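Local coordinates for beta-ketoacyl-[acyl-carrier-protein] synthase III (Pseudomonas aeruginosa, PDB 2X3E) that probably catalyses the condensation that initiates fatty acid synthesis, joining an acetyl unit from acetyl-CoA to malonyl-ACP with release of carbon dioxide, at residues A[229-232]-A[233-237]; A[264-267]-A[268-272]; A[290-293]-A[294-297]. The protein carries 1 engineered substitution. One frame throughout, in Å; residues are numbered along the deposited sequence.

Contact 1 (A[229-232]-A[233-237]); sequences SVRR and VLDRV
Arg231 starts with CG trans to its own backbone N (chi1 177°), pointing along the helix towards Asp235, and then bends at both of the next two torsions. The fold in the chain carries the guanidinium across Leu234, whose CD1 lies over one of its faces, 4.0 Å from Arg231 NH1. The aliphatic part passes the acid as well, with Arg231 CD 3.8 Å from Asp235 OD1. The two charged groups do not meet directly. Water 1 joins them, accepting from Arg231 NH1 at 2.9 Å in the guanidinium plane and donating to Asp235 OD1 at 2.7 Å, while the planes of guanidinium and carboxylate stand only 28° apart.

One position further along, Arg236 keeps its chain extended from CG to NE and runs beside Arg232, pointing the same way. Arg232 CB sits over the centre of the Arg236 guanidinium, 4.0 Å from CZ. Arg232 bends late, turning its guanidinium so that Ser229 CA covers part of one face; the planes of the two cations are 58° apart. Their like charges, with Arg232 NE 4.5 Å from Arg236 NH2, are probably tolerated because Asp181 forms a salt bridge with each arginine and is also hydrogen-bonded to Ser229.

The inner face is largely apolar. Val230 CG1 lies alongside Leu234 CD1 at 3.9 Å, and Val230 and Val233 rest on strands 304-311 and 315-322. Successive main-chain bonds, among them Leu234 N to Val230 O, hold the three- and four-residue spacings on which these pairs depend. The pattern is that of an amphipathic alpha-helix, the last turns of helix 215-237, packed against the C-terminal sheet of the thiolase fold, with Arg232 and Arg236 held on the flank nearer strand 177-184.

Contact 2 (A[264-267]-A[268-272]); sequences LDLP and VERVV
One face of the Arg270 guanidinium is laid over the ring of Pro267. Pro267 CG comes within 3.6 Å of Arg270 NE, and Pro267 CD stands 3.8 Å above the plane, displaced towards the rim, so the ring covers the NE side of the group more than its centre. Leu266 arrives obliquely, its CD1 4.1 Å from Arg270 NH1. Proline ring and arginine run side by side and point the same way, whereas the leucine crosses the arginine at a slant. The arginine reaches along the ring because its CG is trans to the carbonyl carbon (chi1 -61°) and the chain stays extended as far as NE.

The backbone that sets up this overlap is a single turn of 3-10 helix, residues 268-270, formed just after the C-terminal end of helix 254-264, which is terminated by a Schellman motif at Asp265. Arg270 N donates to Pro267 O at 3.0 Å, the i to i+3 bond of such a turn, and the donor lies well above the carbonyl plane, 48° out of it. A second bond of the same span, from Val271 N to Val268 O at 2.9 Å, continues the winding.

The chain then leads into the segment beside strand 246-249 of the thiolase-type C-terminal sheet: Arg270 and Val272 are both backbone hydrogen-bonded to Leu247. Arg270 NH1 is gripped from beyond the turn by the carbonyl oxygens of Leu244 and Ser242, and this pairing probably fixes the rotation of the guanidinium while the proline packs against its face. Glu269 reaches back only to the CB corner of the proline, its OE2 4.0 Å from Pro267 CB; Val268 instead packs on Ala258 and Ala261 of helix 254-264.

Contact 3 (A[290-293]-A[294-297]); sequences LAHG and LRQG
His292, Arg295 and Gln296 come together where helix 285-295 runs out in a Schellman motif, with Gly297 the first residue to adopt positive phi (67°). The main-chain acceptors of the last turn are well supplied. Leu290 O receives Leu294 N at 2.9 Å, Ala291 O receives Arg295 N at 2.9 Å, and His292 O receives Gln296 N at 3.0 Å. After these bonds of alpha-helical span, Gly297 N turns to Leu294 O, a shorter span that tightens the end of the helix.

Among the side chains, water 2 does the joining. It accepts from Arg295 NE at 2.9 Å in the plane of the guanidinium, and it is hydrogen-bonded to His292 ND1 at 3.1 Å, tying the imidazole to the arginine through one solvent molecule. Arg295 bends at chi3 and folds back over the helix, where one guanidinium face covers His292 CA and the carbonyl oxygen of Ala291, the latter already used by Arg295 N. The two side chains cross at about a right angle, the ring and guanidinium planes 71° apart, with Arg295 NH2 at the ring edge.

On the side away from the water bridge, Leu290 and Leu294 pack on Leu11 of strand 5-14. The amide plane of Gln296 lies 18° from that of the ring, yet it is the methylene that touches: Gln296 CG makes a CH-pi contact over the imidazole face, coming closest to His292 CE1, at 3.7 Å.

How the contacts relate
Read from the N terminus, the three contacts follow in series, without nesting or crossing, and each closes just a local turn. Contact 1 sits at the end of helix 215-237; the chain then runs through strand 246-249 and helix 254-264 to contact 2, the turn beyond that helix. Contact 3 finishes helix 285-295, ahead of strand 304-311. Contacts 1 and 2 meet where Val230 CG1 packs on Leu264 CD1 at 3.8 Å, setting the last turns of helix 215-237 against the end of helix 254-264. Contact 2 also reaches contact 3, through Val272 CG1 and Gly293 N, whereas contacts 1 and 3 stay about 13 Å apart at their nearest atoms. Contact 2 thus bridges the other two.

Contact 1 (A[229-232]-A[233-237])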
ATOM      1  N   SER A 229      11.253   7.098  18.771  1.00 15.58           N
ATOM      2  CA  SER A 229       9.972   7.416  18.126  1.00 15.30           C
ATOM      3  C   SER A 229       8.879   7.641  19.172  1.00 15.08           C
ATOM      4  O   SER A 229       8.098   8.601  19.075  1.00 15.35           O
ATOM      5  CB  SER A 229       9.562   6.314  17.139  1.00 15.23           C
ATOM      6  OG  SER A 229       8.328   6.634  16.508  1.00 15.24           O
ATOM      7  N   VAL A 230       8.845   6.774  20.186  1.00 15.02           N
ATOM      8  CA  VAL A 230       7.923   6.945  21.308  1.00 14.88           C
ATOM      9  C   VAL A 230       8.170   8.300  21.964  1.00 15.41           C
ATOM     10  O   VAL A 230       7.235   9.064  22.180  1.00 15.27           O
ATOM     11  CB  VAL A 230       8.055   5.811  22.360  1.00 14.79           C
ATOM     12  CG1 VAL A 230       7.179   6.106  23.583  1.00 14.93           C
ATOM     13  CG2 VAL A 230       7.677   4.469  21.748  1.00 14.85           C
ATOM     14  N   ARG A 231       9.433   8.609  22.261  1.00 16.46           N
ATOM     15  CA  ARG A 231       9.755   9.882  22.912  1.00 17.13           C
ATOM     16  C   ARG A 231       9.242  11.080  22.120  1.00 17.19           C
ATOM     17  O   ARG A 231       8.717  12.024  22.701  1.00 17.14           O
ATOM     18  CB  ARG A 231      11.260  10.049  23.143  1.00 18.26           C
ATOM     19  CG  ARG A 231      11.640  11.408  23.749  1.00 19.44           C
ATOM     20  CD  ARG A 231      10.959  11.643  25.099  1.00 20.31           C
ATOM     21  NE  ARG A 231      11.520  10.766  26.123  1.00 21.87           N
ATOM     22  CZ  ARG A 231      11.045  10.612  27.357  1.00 22.57           C
ATOM     23  NH1 ARG A 231       9.957  11.256  27.757  1.00 23.95           N
ATOM     24  NH2 ARG A 231      11.667   9.790  28.196  1.00 22.81           N
ATOM     25  N   ARG A 232       9.395  11.044  20.801  1.00 17.06           N
ATOM     26  CA  ARG A 232       8.912  12.138  19.954  1.00 17.64           C
ATOM     27  C   ARG A 232       7.402  12.333  20.054  1.00 17.50           C
ATOM     28  O   ARG A 232       6.917  13.466  20.154  1.00 17.59           O
ATOM     29  CB  ARG A 232       9.341  11.919  18.503  1.00 17.79           C
ATOM     30  CG  ARG A 232      10.846  12.058  18.334  1.00 18.74           C
ATOM     31  CD  ARG A 232      11.254  12.200  16.903  1.00 19.83           C
ATOM     32  NE  ARG A 232      11.035  10.987  16.117  1.00 19.63           N
ATOM     33  CZ  ARG A 232      11.849   9.929  16.087  1.00 19.99           C
ATOM     34  NH1 ARG A 232      12.961   9.885  16.822  1.00 20.03           N
ATOM     35  NH2 ARG A 232      11.542   8.895  15.314  1.00 19.30           N
ATOM     36  N   VAL A 233       6.657  11.236  20.045  1.00 17.28           N
ATOM     37  CA  VAL A 233       5.201  11.328  20.139  1.00 17.80           C
ATOM     38  C   VAL A 233       4.756  11.726  21.575  1.00 17.59           C
ATOM     39  O   VAL A 233       3.780  12.462  21.742  1.00 17.89           O
ATOM     40  CB  VAL A 233       4.528  10.036  19.590  1.00 17.57           C
ATOM     41  CG1 VAL A 233       4.479   8.939  20.642  1.00 17.95           C
ATOM     42  CG2 VAL A 233       3.142  10.339  19.039  1.00 19.99           C
ATOM     43  N   LEU A 234       5.498  11.281  22.596  1.00 17.24           N
ATOM     44  CA  LEU A 234       5.245  11.718  23.985  1.00 17.19           C
ATOM     45  C   LEU A 234       5.387  13.236  24.106  1.00 18.29           C
ATOM     46  O   LEU A 234       4.502  13.920  24.647  1.00 18.66           O
ATOM     47  CB  LEU A 234       6.197  11.025  24.972  1.00 17.19           C
ATOM     48  CG  LEU A 234       6.008   9.522  25.216  1.00 15.82           C
ATOM     49  CD1 LEU A 234       7.058   9.014  26.200  1.00 16.03           C
ATOM     50  CD2 LEU A 234       4.612   9.241  25.725  1.00 15.97           C
ATOM     51  N   ASP A 235       6.495  13.753  23.579  1.00 18.62           N
ATOM     52  CA  ASP A 235       6.755  15.190  23.539  1.00 19.84           C
ATOM     53  C   ASP A 235       5.672  15.943  22.768  1.00 20.27           C
ATOM     54  O   ASP A 235       5.277  17.035  23.163  1.00 20.71           O
ATOM     55  CB  ASP A 235       8.135  15.477  22.920  1.00 20.47           C
ATOM     56  CG  ASP A 235       9.293  15.131  23.851  1.00 21.29           C
ATOM     57  OD1 ASP A 235       9.076  14.992  25.081  1.00 20.58           O
ATOM     58  OD2 ASP A 235      10.439  15.006  23.351  1.00 21.59           O
ATOM     59  N   ARG A 236       5.185  15.346  21.681  1.00 20.21           N
ATOM     60  CA  ARG A 236       4.136  15.968  20.870  1.00 21.26           C
ATOM     61  C   ARG A 236       2.782  16.070  21.590  1.00 21.25           C
ATOM     62  O   ARG A 236       2.100  17.089  21.474  1.00 22.59           O
ATOM     63  CB  ARG A 236       4.001  15.249  19.521  1.00 20.95           C
ATOM     64  CG  ARG A 236       5.102  15.650  18.545  1.00 23.66           C
ATOM     65  CD  ARG A 236       5.325  14.673  17.385  1.00 25.63           C
ATOM     66  NE  ARG A 236       6.624  14.955  16.760  1.00 28.60           N
ATOM     67  CZ  ARG A 236       7.268  14.172  15.894  1.00 29.02           C
ATOM     68  NH1 ARG A 236       6.754  13.020  15.488  1.00 28.84           N
ATOM     69  NH2 ARG A 236       8.446  14.566  15.417  1.00 31.18           N
ATOM     70  N   VAL A 237       2.424  15.039  22.350  1.00 20.61           N
ATOM     71  CA  VAL A 237       1.126  15.006  23.019  0.50 20.79           C
ATOM     72  C   VAL A 237       1.213  15.557  24.450  1.00 21.54           C
ATOM     73  O   VAL A 237       0.190  15.756  25.113  1.00 22.03           O
ATOM     74  CB  VAL A 237       0.536  13.580  22.991  0.50 19.98           C
ATOM     75  CG1 VAL A 237       1.163  12.710  24.074  0.50 18.61           C
ATOM     76  CG2 VAL A 237      -0.986  13.627  23.115  0.50 20.66           C
TER
HETATM   77  O   HOH W   1       8.130  13.326  26.915  1.00 16.73           O

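Contact 2 (A[264-267]-A[268-272])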
ATOM      1  N   LEU A 264      13.320   4.272  27.932  1.00 18.46           N
ATOM      2  CA  LEU A 264      12.330   5.273  28.336  1.00 18.89           C
ATOM      3  C   LEU A 264      12.189   5.400  29.849  1.00 19.24           C
ATOM      4  O   LEU A 264      11.406   6.221  30.312  1.00 20.14           O
ATOM      5  CB  LEU A 264      10.953   4.916  27.750  1.00 18.03           C
ATOM      6  CG  LEU A 264      10.783   4.898  26.228  1.00 18.31           C
ATOM      7  CD1 LEU A 264       9.553   4.104  25.826  1.00 17.63           C
ATOM      8  CD2 LEU A 264      10.700   6.315  25.683  1.00 19.62           C
ATOM      9  N   ASP A 265      12.944   4.607  30.614  1.00 19.74           N
ATOM     10  CA  ASP A 265      12.774   4.535  32.071  0.50 20.29           C
ATOM     11  C   ASP A 265      11.306   4.258  32.414  1.00 19.85           C
ATOM     12  O   ASP A 265      10.753   4.834  33.359  1.00 19.93           O
ATOM     13  CB  ASP A 265      13.260   5.824  32.764  0.50 21.31           C
ATOM     14  CG  ASP A 265      14.770   5.908  32.861  0.50 22.47           C
ATOM     15  OD1 ASP A 265      15.407   4.882  33.176  0.50 24.01           O
ATOM     16  OD2 ASP A 265      15.319   7.010  32.646  0.50 23.11           O
ATOM     17  N   LEU A 266      10.688   3.369  31.633  1.00 19.08           N
ATOM     18  CA  LEU A 266       9.296   2.961  31.799  1.00 18.67           C
ATOM     19  C   LEU A 266       9.275   1.561  32.409  1.00 18.69           C
ATOM     20  O   LEU A 266      10.065   0.710  32.012  1.00 18.72           O
ATOM     21  CB  LEU A 266       8.607   2.917  30.435  1.00 17.76           C
ATOM     22  CG  LEU A 266       7.103   2.660  30.423  1.00 18.09           C
ATOM     23  CD1 LEU A 266       6.347   3.937  30.788  1.00 18.02           C
ATOM     24  CD2 LEU A 266       6.655   2.149  29.059  1.00 16.50           C
ATOM     25  N   PRO A 267       8.376   1.313  33.375  1.00 19.31           N
ATOM     26  CA  PRO A 267       8.274  -0.040  33.921  1.00 19.75           C
ATOM     27  C   PRO A 267       7.942  -1.071  32.843  1.00 19.44           C
ATOM     28  O   PRO A 267       7.007  -0.867  32.052  1.00 18.75           O
ATOM     29  CB  PRO A 267       7.138   0.072  34.945  1.00 20.27           C
ATOM     30  CG  PRO A 267       7.109   1.502  35.322  1.00 20.50           C
ATOM     31  CD  PRO A 267       7.512   2.264  34.095  1.00 19.85           C
ATOM     32  N   VAL A 268       8.714  -2.156  32.805  1.00 20.00           N
ATOM     33  CA  VAL A 268       8.563  -3.182  31.772  1.00 20.04           C
ATOM     34  C   VAL A 268       7.158  -3.798  31.761  1.00 20.26           C
ATOM     35  O   VAL A 268       6.648  -4.145  30.695  1.00 20.02           O
ATOM     36  CB  VAL A 268       9.641  -4.293  31.913  1.00 20.44           C
ATOM     37  CG1 VAL A 268       9.321  -5.503  31.031  1.00 20.80           C
ATOM     38  CG2 VAL A 268      11.015  -3.742  31.569  1.00 19.67           C
ATOM     39  N   GLU A 269       6.534  -3.903  32.935  1.00 21.29           N
ATOM     40  CA  GLU A 269       5.181  -4.450  33.063  1.00 21.90           C
ATOM     41  C   GLU A 269       4.139  -3.678  32.244  1.00 21.21           C
ATOM     42  O   GLU A 269       3.087  -4.225  31.916  1.00 21.31           O
ATOM     43  CB  GLU A 269       4.750  -4.497  34.537  1.00 23.25           C
ATOM     44  CG  GLU A 269       4.480  -3.124  35.141  1.00 25.16           C
ATOM     45  CD  GLU A 269       4.487  -3.112  36.651  1.00 29.12           C
ATOM     46  OE1 GLU A 269       4.354  -4.191  37.274  1.00 31.17           O
ATOM     47  OE2 GLU A 269       4.617  -2.007  37.217  1.00 31.06           O
ATOM     48  N   ARG A 270       4.431  -2.419  31.923  1.00 20.67           N
ATOM     49  CA  ARG A 270       3.543  -1.602  31.099  1.00 20.17           C
ATOM     50  C   ARG A 270       3.651  -1.904  29.603  1.00 19.31           C
ATOM     51  O   ARG A 270       2.829  -1.428  28.818  1.00 19.12           O
ATOM     52  CB  ARG A 270       3.810  -0.120  31.334  1.00 20.26           C
ATOM     53  CG  ARG A 270       3.564   0.301  32.756  1.00 20.92           C
ATOM     54  CD  ARG A 270       3.595   1.794  32.894  1.00 21.50           C
ATOM     55  NE  ARG A 270       3.691   2.204  34.292  1.00 21.84           N
ATOM     56  CZ  ARG A 270       3.740   3.469  34.705  1.00 23.02           C
ATOM     57  NH1 ARG A 270       3.688   4.467  33.829  1.00 22.42           N
ATOM     58  NH2 ARG A 270       3.835   3.736  36.000  1.00 23.32           N
ATOM     59  N   VAL A 271       4.658  -2.675  29.203  1.00 19.07           N
ATOM     60  CA  VAL A 271       4.775  -3.105  27.814  1.00 18.64           C
ATOM     61  C   VAL A 271       3.846  -4.299  27.592  1.00 19.02           C
ATOM     62  O   VAL A 271       3.954  -5.315  28.288  1.00 19.65           O
ATOM     63  CB  VAL A 271       6.225  -3.486  27.447  1.00 18.61           C
ATOM     64  CG1 VAL A 271       6.308  -3.937  25.990  1.00 18.28           C
ATOM     65  CG2 VAL A 271       7.154  -2.299  27.703  1.00 18.65           C
ATOM     66  N   VAL A 272       2.929  -4.164  26.640  1.00 18.87           N
ATOM     67  CA  VAL A 272       1.991  -5.234  26.298  1.00 19.42           C
ATOM     68  C   VAL A 272       2.703  -6.202  25.361  1.00 19.89           C
ATOM     69  O   VAL A 272       3.174  -5.798  24.295  1.00 19.74           O
ATOM     70  CB  VAL A 272       0.720  -4.690  25.606  1.00 19.12           C
ATOM     71  CG1 VAL A 272      -0.264  -5.830  25.294  1.00 19.34           C
ATOM     72  CG2 VAL A 272       0.057  -3.629  26.466  1.00 19.72           C
TER

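Contact 3 (A[290-293]-A[294-297])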
ATOM      1  N   LEU A 290      -2.562  -6.096  21.281  1.00 14.48           N
ATOM      2  CA  LEU A 290      -3.771  -5.453  21.794  1.00 15.07           C
ATOM      3  C   LEU A 290      -4.856  -6.475  22.178  1.00 15.45           C
ATOM      4  O   LEU A 290      -5.458  -6.366  23.250  1.00 15.69           O
ATOM      5  CB  LEU A 290      -4.330  -4.436  20.782  1.00 14.92           C
ATOM      6  CG  LEU A 290      -3.567  -3.110  20.640  1.00 14.58           C
ATOM      7  CD1 LEU A 290      -4.133  -2.266  19.498  1.00 14.85           C
ATOM      8  CD2 LEU A 290      -3.592  -2.315  21.957  1.00 14.47           C
ATOM      9  N   ALA A 291      -5.106  -7.458  21.311  1.00 15.77           N
ATOM     10  CA  ALA A 291      -6.111  -8.489  21.589  1.00 16.46           C
ATOM     11  C   ALA A 291      -5.748  -9.281  22.850  1.00 17.36           C
ATOM     12  O   ALA A 291      -6.613  -9.601  23.662  1.00 17.47           O
ATOM     13  CB  ALA A 291      -6.279  -9.426  20.386  1.00 16.53           C
ATOM     14  N   HIS A 292      -4.461  -9.575  23.011  1.00 17.68           N
ATOM     15  CA  HIS A 292      -3.955 -10.236  24.208  1.00 18.58           C
ATOM     16  C   HIS A 292      -4.223  -9.399  25.459  1.00 18.87           C
ATOM     17  O   HIS A 292      -4.727  -9.909  26.459  1.00 19.65           O
ATOM     18  CB  HIS A 292      -2.455 -10.508  24.060  1.00 18.78           C
ATOM     19  CG  HIS A 292      -1.789 -10.939  25.325  1.00 20.37           C
ATOM     20  ND1 HIS A 292      -1.870 -12.227  25.808  1.00 22.85           N
ATOM     21  CD2 HIS A 292      -1.019 -10.255  26.204  1.00 22.19           C
ATOM     22  CE1 HIS A 292      -1.182 -12.316  26.934  1.00 24.19           C
ATOM     23  NE2 HIS A 292      -0.659 -11.133  27.197  1.00 23.33           N
ATOM     24  N   GLY A 293      -3.891  -8.116  25.395  1.00 18.69           N
ATOM     25  CA  GLY A 293      -4.146  -7.204  26.510  1.00 19.09           C
ATOM     26  C   GLY A 293      -5.613  -7.115  26.888  1.00 19.69           C
ATOM     27  O   GLY A 293      -5.961  -7.095  28.067  1.00 19.97           O
ATOM     28  N   LEU A 294      -6.482  -7.065  25.882  1.00 20.16           N
ATOM     29  CA  LEU A 294      -7.921  -7.020  26.116  1.00 21.27           C
ATOM     30  C   LEU A 294      -8.429  -8.323  26.754  1.00 22.49           C
ATOM     31  O   LEU A 294      -9.211  -8.282  27.708  1.00 23.28           O
ATOM     32  CB  LEU A 294      -8.662  -6.727  24.801  1.00 21.31           C
ATOM     33  CG  LEU A 294     -10.132  -6.322  24.913  1.00 22.86           C
ATOM     34  CD1 LEU A 294     -10.279  -5.040  25.716  1.00 23.17           C
ATOM     35  CD2 LEU A 294     -10.747  -6.155  23.527  1.00 23.05           C
ATOM     36  N   ARG A 295      -7.974  -9.464  26.239  1.00 22.71           N
ATOM     37  CA  ARG A 295      -8.308 -10.779  26.811  1.00 24.31           C
ATOM     38  C   ARG A 295      -7.914 -10.875  28.284  1.00 24.97           C
ATOM     39  O   ARG A 295      -8.655 -11.427  29.101  1.00 25.70           O
ATOM     40  CB  ARG A 295      -7.589 -11.907  26.059  1.00 24.25           C
ATOM     41  CG  ARG A 295      -8.232 -12.346  24.754  1.00 26.02           C
ATOM     42  CD  ARG A 295      -7.743 -13.739  24.353  1.00 27.69           C
ATOM     43  NE  ARG A 295      -6.302 -13.766  24.071  1.00 27.80           N
ATOM     44  CZ  ARG A 295      -5.742 -13.412  22.913  1.00 27.61           C
ATOM     45  NH1 ARG A 295      -6.485 -12.979  21.899  1.00 26.51           N
ATOM     46  NH2 ARG A 295      -4.420 -13.486  22.767  1.00 27.38           N
ATOM     47  N   GLN A 296      -6.736 -10.344  28.608  1.00 24.90           N
ATOM     48  CA  GLN A 296      -6.202 -10.376  29.972  1.00 25.95           C
ATOM     49  C   GLN A 296      -6.764  -9.287  30.893  1.00 26.49           C
ATOM     50  O   GLN A 296      -6.453  -9.270  32.084  1.00 27.05           O
ATOM     51  CB  GLN A 296      -4.678 -10.246  29.934  1.00 25.60           C
ATOM     52  CG  GLN A 296      -3.971 -11.405  29.254  1.00 27.03           C
ATOM     53  CD  GLN A 296      -3.935 -12.644  30.112  1.00 29.82           C
ATOM     54  OE1 GLN A 296      -3.609 -12.583  31.302  1.00 32.31           O
ATOM     55  NE2 GLN A 296      -4.272 -13.784  29.516  1.00 32.10           N
ATOM     56  N   GLY A 297      -7.573  -8.379  30.353  1.00 26.52           N
ATOM     57  CA  GLY A 297      -8.069  -7.232  31.116  1.00 27.09           C
ATOM     58  C   GLY A 297      -6.981  -6.241  31.507  1.00 26.91           C
ATOM     59  O   GLY A 297      -7.137  -5.477  32.466  1.00 27.50           O
TER
HETATM   60  O   HOH W   2      -4.021 -14.397  25.821  1.00 25.37           O